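Local coordinates for protein inner kinetochore subunit cnp3 (PDB 6O2D) that helps build the inner kinetochore platform on centromeric DNA as fission yeast's CENP-C homolog, this chain being its cupin domain, at residues Cys92-Ile98 with Lys130-Tyr136; Lys97-Asn103 with Tyr122-Ile128. All coordinates share one frame. Residues are numbered along the deposited sequence.

Contact 1: Cys92-Ile98 with Lys130-Tyr136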
loop_
_atom_site.group_PDB
_atom_site.type_symbol
_atom_site.label_atom_id
_atom_site.label_comp_id
_atom_site.label_asym_id
_atom_site.label_seq_id
_atom_site.Cartn_x
_atom_site.Cartn_y
_atom_site.Cartn_z
ATOM N N CYS B 92 6.497 1.895 -2.715
ATOM C CA CYS B 92 7.561 1.492 -1.806
ATOM C C CYS B 92 8.684 0.869 -2.621
ATOM O O CYS B 92 8.454 -0.078 -3.385
ATOM C CB CYS B 92 7.056 0.513 -0.743
ATOM S SG CYS B 92 8.361 0.031 0.438
ATOM N N ILE B 93 9.894 1.381 -2.437
ATOM C CA ILE B 93 11.033 1.020 -3.270
ATOM C C ILE B 93 11.746 -0.137 -2.595
ATOM O O ILE B 93 12.357 0.033 -1.537
ATOM C CB ILE B 93 11.975 2.208 -3.483
ATOM C CG1 ILE B 93 11.153 3.440 -3.847
ATOM C CG2 ILE B 93 13.036 1.884 -4.543
ATOM C CD1 ILE B 93 11.876 4.712 -3.672
ATOM N N LEU B 94 11.703 -1.303 -3.233
ATOM C CA LEU B 94 12.320 -2.492 -2.673
ATOM C C LEU B 94 13.773 -2.644 -3.080
ATOM O O LEU B 94 14.551 -3.229 -2.321
ATOM C CB LEU B 94 11.534 -3.734 -3.094
ATOM C CG LEU B 94 10.050 -3.763 -2.716
ATOM C CD1 LEU B 94 9.510 -5.160 -2.897
ATOM C CD2 LEU B 94 9.822 -3.282 -1.287
ATOM N N GLN B 95 14.160 -2.132 -4.250
ATOM C CA GLN B 95 15.534 -2.272 -4.720
ATOM C C GLN B 95 15.796 -1.264 -5.833
ATOM O O GLN B 95 14.888 -0.899 -6.585
ATOM C CB GLN B 95 15.825 -3.702 -5.198
ATOM C CG GLN B 95 15.767 -3.918 -6.698
ATOM C CD GLN B 95 16.377 -5.245 -7.115
ATOM O OE1 GLN B 95 16.751 -6.065 -6.273
ATOM N NE2 GLN B 95 16.477 -5.465 -8.421
ATOM N N GLY B 96 17.043 -0.816 -5.921
ATOM C CA GLY B 96 17.465 0.035 -7.014
ATOM C C GLY B 96 17.585 1.486 -6.604
ATOM O O GLY B 96 17.514 1.850 -5.425
ATOM N N LYS B 97 17.755 2.336 -7.618
ATOM C CA LYS B 97 17.850 3.775 -7.415
ATOM C C LYS B 97 16.957 4.482 -8.422
ATOM O O LYS B 97 17.025 4.191 -9.622
ATOM C CB LYS B 97 19.296 4.266 -7.591
ATOM C CG LYS B 97 20.373 3.214 -7.311
ATOM C CD LYS B 97 21.780 3.804 -7.404
ATOM C CE LYS B 97 22.813 2.763 -7.821
ATOM N NZ LYS B 97 22.963 2.612 -9.291
ATOM N N ILE B 98 16.134 5.419 -7.937
ATOM C CA ILE B 98 15.221 6.178 -8.786
ATOM C C ILE B 98 15.287 7.647 -8.401
ATOM O O ILE B 98 15.520 7.990 -7.238
ATOM C CB ILE B 98 13.755 5.708 -8.695
ATOM C CG1 ILE B 98 13.196 5.927 -7.289
ATOM C CG2 ILE B 98 13.616 4.267 -9.114
ATOM C CD1 ILE B 98 11.731 5.541 -7.160
ATOM N N LYS B 130 22.056 1.121 -12.178
ATOM C CA LYS B 130 22.228 0.078 -13.183
ATOM C C LYS B 130 21.691 -1.272 -12.739
ATOM O O LYS B 130 21.697 -2.209 -13.542
ATOM C CB LYS B 130 23.679 -0.031 -13.653
ATOM C CG LYS B 130 24.045 1.288 -14.361
ATOM C CD LYS B 130 23.532 1.357 -15.798
ATOM C CE LYS B 130 23.136 2.805 -16.149
ATOM N NZ LYS B 130 23.984 3.929 -15.684
ATOM N N GLU B 131 21.220 -1.399 -11.502
ATOM C CA GLU B 131 20.347 -2.508 -11.158
ATOM C C GLU B 131 18.922 -2.101 -11.500
ATOM O O GLU B 131 18.562 -0.923 -11.412
ATOM C CB GLU B 131 20.462 -2.853 -9.675
ATOM C CG GLU B 131 20.469 -1.633 -8.772
ATOM C CD GLU B 131 20.615 -1.975 -7.306
ATOM O OE1 GLU B 131 20.377 -3.144 -6.940
ATOM O OE2 GLU B 131 20.979 -1.070 -6.523
ATOM N N ALA B 132 18.108 -3.082 -11.876
ATOM C CA ALA B 132 16.691 -2.809 -12.092
ATOM C C ALA B 132 16.017 -2.413 -10.785
ATOM O O ALA B 132 16.353 -2.918 -9.713
ATOM C CB ALA B 132 15.978 -4.018 -12.707
ATOM N N VAL B 133 15.061 -1.499 -10.874
ATOM C CA VAL B 133 14.318 -1.049 -9.704
ATOM C C VAL B 133 13.023 -1.835 -9.675
ATOM O O VAL B 133 12.445 -2.127 -10.726
ATOM C CB VAL B 133 14.041 0.464 -9.747
ATOM C CG1 VAL B 133 13.056 0.854 -8.636
ATOM C CG2 VAL B 133 15.351 1.241 -9.650
ATOM N N ARG B 134 12.571 -2.188 -8.478
ATOM C CA ARG B 134 11.381 -2.996 -8.309
ATOM C C ARG B 134 10.578 -2.243 -7.250
ATOM O O ARG B 134 11.128 -1.866 -6.200
ATOM C CB ARG B 134 11.731 -4.431 -7.869
ATOM C CG ARG B 134 10.578 -5.187 -7.216
ATOM C CD ARG B 134 10.964 -6.510 -6.512
ATOM N NE ARG B 134 11.897 -7.418 -7.200
ATOM C CZ ARG B 134 11.643 -8.075 -8.328
ATOM N NH1 ARG B 134 10.502 -7.884 -8.978
ATOM N NH2 ARG B 134 12.567 -8.877 -8.840
ATOM N N LEU B 135 9.289 -1.976 -7.532
ATOM C CA LEU B 135 8.453 -1.207 -6.614
ATOM C C LEU B 135 7.177 -1.949 -6.272
ATOM O O LEU B 135 6.575 -2.598 -7.127
ATOM C CB LEU B 135 8.065 0.153 -7.191
ATOM C CG LEU B 135 9.081 1.077 -7.839
ATOM C CD1 LEU B 135 8.385 1.962 -8.886
ATOM C CD2 LEU B 135 9.760 1.899 -6.765
ATOM N N TYR B 136 6.733 -1.763 -5.034
ATOM C CA TYR B 136 5.399 -2.155 -4.603
ATOM C C TYR B 136 4.489 -0.932 -4.649
ATOM O O TYR B 136 4.756 0.063 -3.967
ATOM C CB TYR B 136 5.447 -2.740 -3.191
ATOM C CG TYR B 136 4.086 -3.000 -2.609
ATOM C CD1 TYR B 136 3.266 -3.982 -3.145
ATOM C CD2 TYR B 136 3.613 -2.264 -1.533
ATOM C CE1 TYR B 136 2.025 -4.234 -2.624
ATOM C CE2 TYR B 136 2.358 -2.512 -1.004
ATOM C CZ TYR B 136 1.574 -3.497 -1.558
ATOM O OH TYR B 136 0.324 -3.753 -1.053
#
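Two antiparallel strands meet here, and the interesting feature is a beta bulge. Cys92 pairs with Tyr136 through Cys92 N to Tyr136 O (2.8 Å) and Tyr136 N to Cys92 O (2.9 Å), and Ile93 faces Leu135; then the register slips by one. Leu94 and Gln95 together oppose Arg134, with Leu94 N donating to Arg134 O at 3.1 Å and Arg134 N to Gln95 O at 3.3 Å. The CA-CB bond of Leu94 points toward the partner segment, and its CD1 lies 4.1 Å from CD of Arg134.

Beyond the bulge the chain curls round through Gly96 and Lys97, and the missing side chain of Gly96 is the hollow of the contact. Val133 fills it: CG2 sits 3.6 Å from Gly96 CA and 3.3 Å from Lys97 N. A CB on Gly96 would clash with that methyl, and the backbone angles of 103/-170° call for glycine by themselves. The other branch, Val133 CG1, presses against Ile98 CG2 (3.5 Å), while Leu135 CD2 slots against Ile93 CG1 (3.6 Å) and Ile98 CD1 (4.2 Å). The chain thus curls over these two knobs, Val133 and Leu135. On the other face, Gln95 bridges to the loop, NE2 to Ala132 O at 2.9 Å.

On that face too, Cys92 and Tyr136 reach the second subunit, where Ser90 of the partner bonds the Tyr136 hydroxyl. The chemistry therefore divides by face: Ile93, Ile98, Val133 and Leu135 form an apolar filling inside the cupin barrel, whereas the Cys92–Tyr136 side contributes to dimer packing.

Contact 2: Lys97-Asn103 with Tyr122-Ile128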
loop_
_atom_site.group_PDB
_atom_site.type_symbol
_atom_site.label_atom_id
_atom_site.label_comp_id
_atom_site.label_asym_id
_atom_site.label_seq_id
_atom_site.Cartn_x
_atom_site.Cartn_y
_atom_site.Cartn_z
ATOM N N LYS B 97 17.755 2.336 -7.618
ATOM C CA LYS B 97 17.850 3.775 -7.415
ATOM C C LYS B 97 16.957 4.482 -8.422
ATOM O O LYS B 97 17.025 4.191 -9.622
ATOM C CB LYS B 97 19.296 4.266 -7.591
ATOM C CG LYS B 97 20.373 3.214 -7.311
ATOM C CD LYS B 97 21.780 3.804 -7.404
ATOM C CE LYS B 97 22.813 2.763 -7.821
ATOM N NZ LYS B 97 22.963 2.612 -9.291
ATOM N N ILE B 98 16.134 5.419 -7.937
ATOM C CA ILE B 98 15.221 6.178 -8.786
ATOM C C ILE B 98 15.287 7.647 -8.401
ATOM O O ILE B 98 15.520 7.990 -7.238
ATOM C CB ILE B 98 13.755 5.708 -8.695
ATOM C CG1 ILE B 98 13.196 5.927 -7.289
ATOM C CG2 ILE B 98 13.616 4.267 -9.114
ATOM C CD1 ILE B 98 11.731 5.541 -7.160
ATOM N N GLU B 99 15.033 8.510 -9.386
ATOM C CA GLU B 99 14.798 9.934 -9.186
ATOM C C GLU B 99 13.375 10.224 -9.631
ATOM O O GLU B 99 12.992 9.914 -10.768
ATOM C CB GLU B 99 15.787 10.781 -9.976
ATOM C CG GLU B 99 15.620 12.281 -9.812
ATOM C CD GLU B 99 15.685 13.016 -11.143
ATOM O OE1 GLU B 99 15.811 14.257 -11.145
ATOM O OE2 GLU B 99 15.602 12.354 -12.194
ATOM N N VAL B 100 12.594 10.808 -8.733
ATOM C CA VAL B 100 11.173 10.992 -8.964
ATOM C C VAL B 100 10.785 12.459 -8.795
ATOM O O VAL B 100 11.293 13.151 -7.906
ATOM C CB VAL B 100 10.360 10.051 -8.049
ATOM C CG1 VAL B 100 10.897 10.112 -6.649
ATOM C CG2 VAL B 100 8.888 10.409 -8.080
ATOM N N THR B 101 9.926 12.932 -9.707
ATOM C CA THR B 101 9.240 14.224 -9.669
ATOM C C THR B 101 7.782 14.099 -9.278
ATOM O O THR B 101 7.010 13.368 -9.920
ATOM C CB THR B 101 9.340 15.009 -10.982
ATOM O OG1 THR B 101 10.599 14.811 -11.652
ATOM C CG2 THR B 101 8.691 16.456 -10.915
ATOM N N VAL B 102 7.422 14.833 -8.226
ATOM C CA VAL B 102 6.035 15.061 -7.865
ATOM C C VAL B 102 5.833 16.565 -7.906
ATOM O O VAL B 102 6.314 17.276 -7.018
ATOM C CB VAL B 102 5.686 14.496 -6.479
ATOM C CG1 VAL B 102 4.233 14.783 -6.130
ATOM C CG2 VAL B 102 5.989 13.024 -6.413
ATOM N N ASN B 103 5.122 17.051 -8.929
ATOM C CA ASN B 103 4.737 18.468 -9.044
ATOM C C ASN B 103 5.941 19.413 -9.030
ATOM O O ASN B 103 5.995 20.380 -8.263
ATOM C CB ASN B 103 3.728 18.853 -7.960
ATOM C CG ASN B 103 2.354 18.284 -8.233
ATOM O OD1 ASN B 103 2.100 17.740 -9.315
ATOM N ND2 ASN B 103 1.456 18.405 -7.264
ATOM N N TYR B 122 0.813 15.363 -10.471
ATOM C CA TYR B 122 1.591 14.783 -11.559
ATOM C C TYR B 122 2.864 14.130 -11.030
ATOM O O TYR B 122 3.480 14.630 -10.083
ATOM C CB TYR B 122 1.927 15.870 -12.600
ATOM C CG TYR B 122 0.683 16.572 -13.100
ATOM C CD1 TYR B 122 0.159 17.671 -12.432
ATOM C CD2 TYR B 122 -0.003 16.094 -14.207
ATOM C CE1 TYR B 122 -0.995 18.285 -12.870
ATOM C CE2 TYR B 122 -1.156 16.700 -14.649
ATOM C CZ TYR B 122 -1.647 17.795 -13.980
ATOM O OH TYR B 122 -2.795 18.404 -14.432
ATOM N N TYR B 123 3.266 13.014 -11.642
ATOM C CA TYR B 123 4.455 12.313 -11.180
ATOM C C TYR B 123 5.184 11.686 -12.358
ATOM O O TYR B 123 4.582 11.373 -13.388
ATOM C CB TYR B 123 4.129 11.232 -10.138
ATOM C CG TYR B 123 3.651 9.916 -10.715
ATOM C CD1 TYR B 123 2.343 9.767 -11.162
ATOM C CD2 TYR B 123 4.501 8.819 -10.797
ATOM C CE1 TYR B 123 1.897 8.572 -11.683
ATOM C CE2 TYR B 123 4.063 7.611 -11.313
ATOM C CZ TYR B 123 2.760 7.495 -11.755
ATOM O OH TYR B 123 2.320 6.299 -12.275
ATOM N N SER B 124 6.497 11.521 -12.189
ATOM C CA SER B 124 7.348 10.810 -13.133
ATOM C C SER B 124 8.446 10.106 -12.345
ATOM O O SER B 124 8.776 10.507 -11.228
ATOM C CB SER B 124 7.948 11.766 -14.175
ATOM O OG SER B 124 8.990 12.543 -13.607
ATOM N N ILE B 125 8.987 9.028 -12.913
ATOM C CA ILE B 125 10.040 8.246 -12.260
ATOM C C ILE B 125 11.083 7.843 -13.295
ATOM O O ILE B 125 10.746 7.444 -14.414
ATOM C CB ILE B 125 9.515 6.987 -11.541
ATOM C CG1 ILE B 125 8.108 7.191 -10.977
ATOM C CG2 ILE B 125 10.467 6.627 -10.398
ATOM C CD1 ILE B 125 7.523 5.940 -10.368
ATOM N N LYS B 126 12.351 7.907 -12.905
ATOM C CA LYS B 126 13.467 7.518 -13.762
ATOM C C LYS B 126 14.422 6.615 -12.992
ATOM O O LYS B 126 14.689 6.858 -11.812
ATOM C CB LYS B 126 14.220 8.754 -14.275
ATOM C CG LYS B 126 14.158 8.956 -15.775
ATOM C CD LYS B 126 14.045 10.428 -16.109
ATOM C CE LYS B 126 14.014 10.664 -17.610
ATOM N NZ LYS B 126 13.529 12.012 -17.978
ATOM N N ASN B 127 14.886 5.544 -13.632
ATOM C CA ASN B 127 15.911 4.686 -13.042
ATOM C C ASN B 127 17.290 5.315 -13.241
ATOM O O ASN B 127 17.774 5.425 -14.376
ATOM C CB ASN B 127 15.852 3.288 -13.658
ATOM C CG ASN B 127 16.608 2.246 -12.835
ATOM O OD1 ASN B 127 17.532 2.578 -12.087
ATOM N ND2 ASN B 127 16.206 0.986 -12.962
ATOM N N ILE B 128 17.940 5.682 -12.135
ATOM C CA ILE B 128 19.244 6.334 -12.162
ATOM C C ILE B 128 20.345 5.377 -11.715
ATOM O O ILE B 128 21.479 5.792 -11.478
ATOM C CB ILE B 128 19.251 7.618 -11.317
ATOM C CG1 ILE B 128 19.095 7.273 -9.832
ATOM C CG2 ILE B 128 18.142 8.549 -11.784
ATOM C CD1 ILE B 128 19.254 8.443 -8.894
#
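Start at Tyr122, whose backbone closes a ring with Asn103: Tyr122 N reaches Asn103 OD1 at 2.9 Å, and Asn103 N returns to Tyr122 O at 3.1 Å, while Asn103 ND2 is hydrogen-bonded to Asn121 OD1. Tyr123 pairs with Val102, its CA only 3.0 Å from Thr101 O. Next, Ser124 exchanges two backbone bonds with Thr101 (Ser124 N to Thr101 O 3.0 Å, Thr101 N to Ser124 O 3.1 Å), and their hydroxyls add a weak one. Ile125 sends CG2 against Ile98 CD1 at 3.6 Å, on the same face as Val100. Lys126 repeats the paired bonding with Glu99, both N-to-O distances being 3.0 Å. Asn127 faces Ile98, its OD1 taken by Gly129 N, and Ile128 N ends the pairing on Lys97 O (3.1 Å), while Ile128 CG2 rests on Glu99 CB (3.7 Å). These are the two central strands of a four-stranded antiparallel sheet, 78-83 flanking 122-127 and 105-109 flanking 98-102; the Val100, Val102 and Tyr123 face packs inward on Phe115, Val117 and Met89 of the opposing sheet.

Coming from the N terminus, the chain runs up strand 88-95, curls round through Gly96 and Lys97 and passes into strand 98-102, so Lys97 and Ile98 belong to both contacts. After the strands 105-109 and 113-117 it returns along 122-127, where contact 2 closes the inner loop; a short connection then leads to 133-140, and contact 1 closes the outer loop around it. The two contacts do not cross. One lies in the five-stranded sheet and the other in the four-stranded sheet, so together they join the two sheets of the cupin barrel where the chain changes over. Val133 CG2 lies 3.4 Å from Asn127 ND2 across that junction.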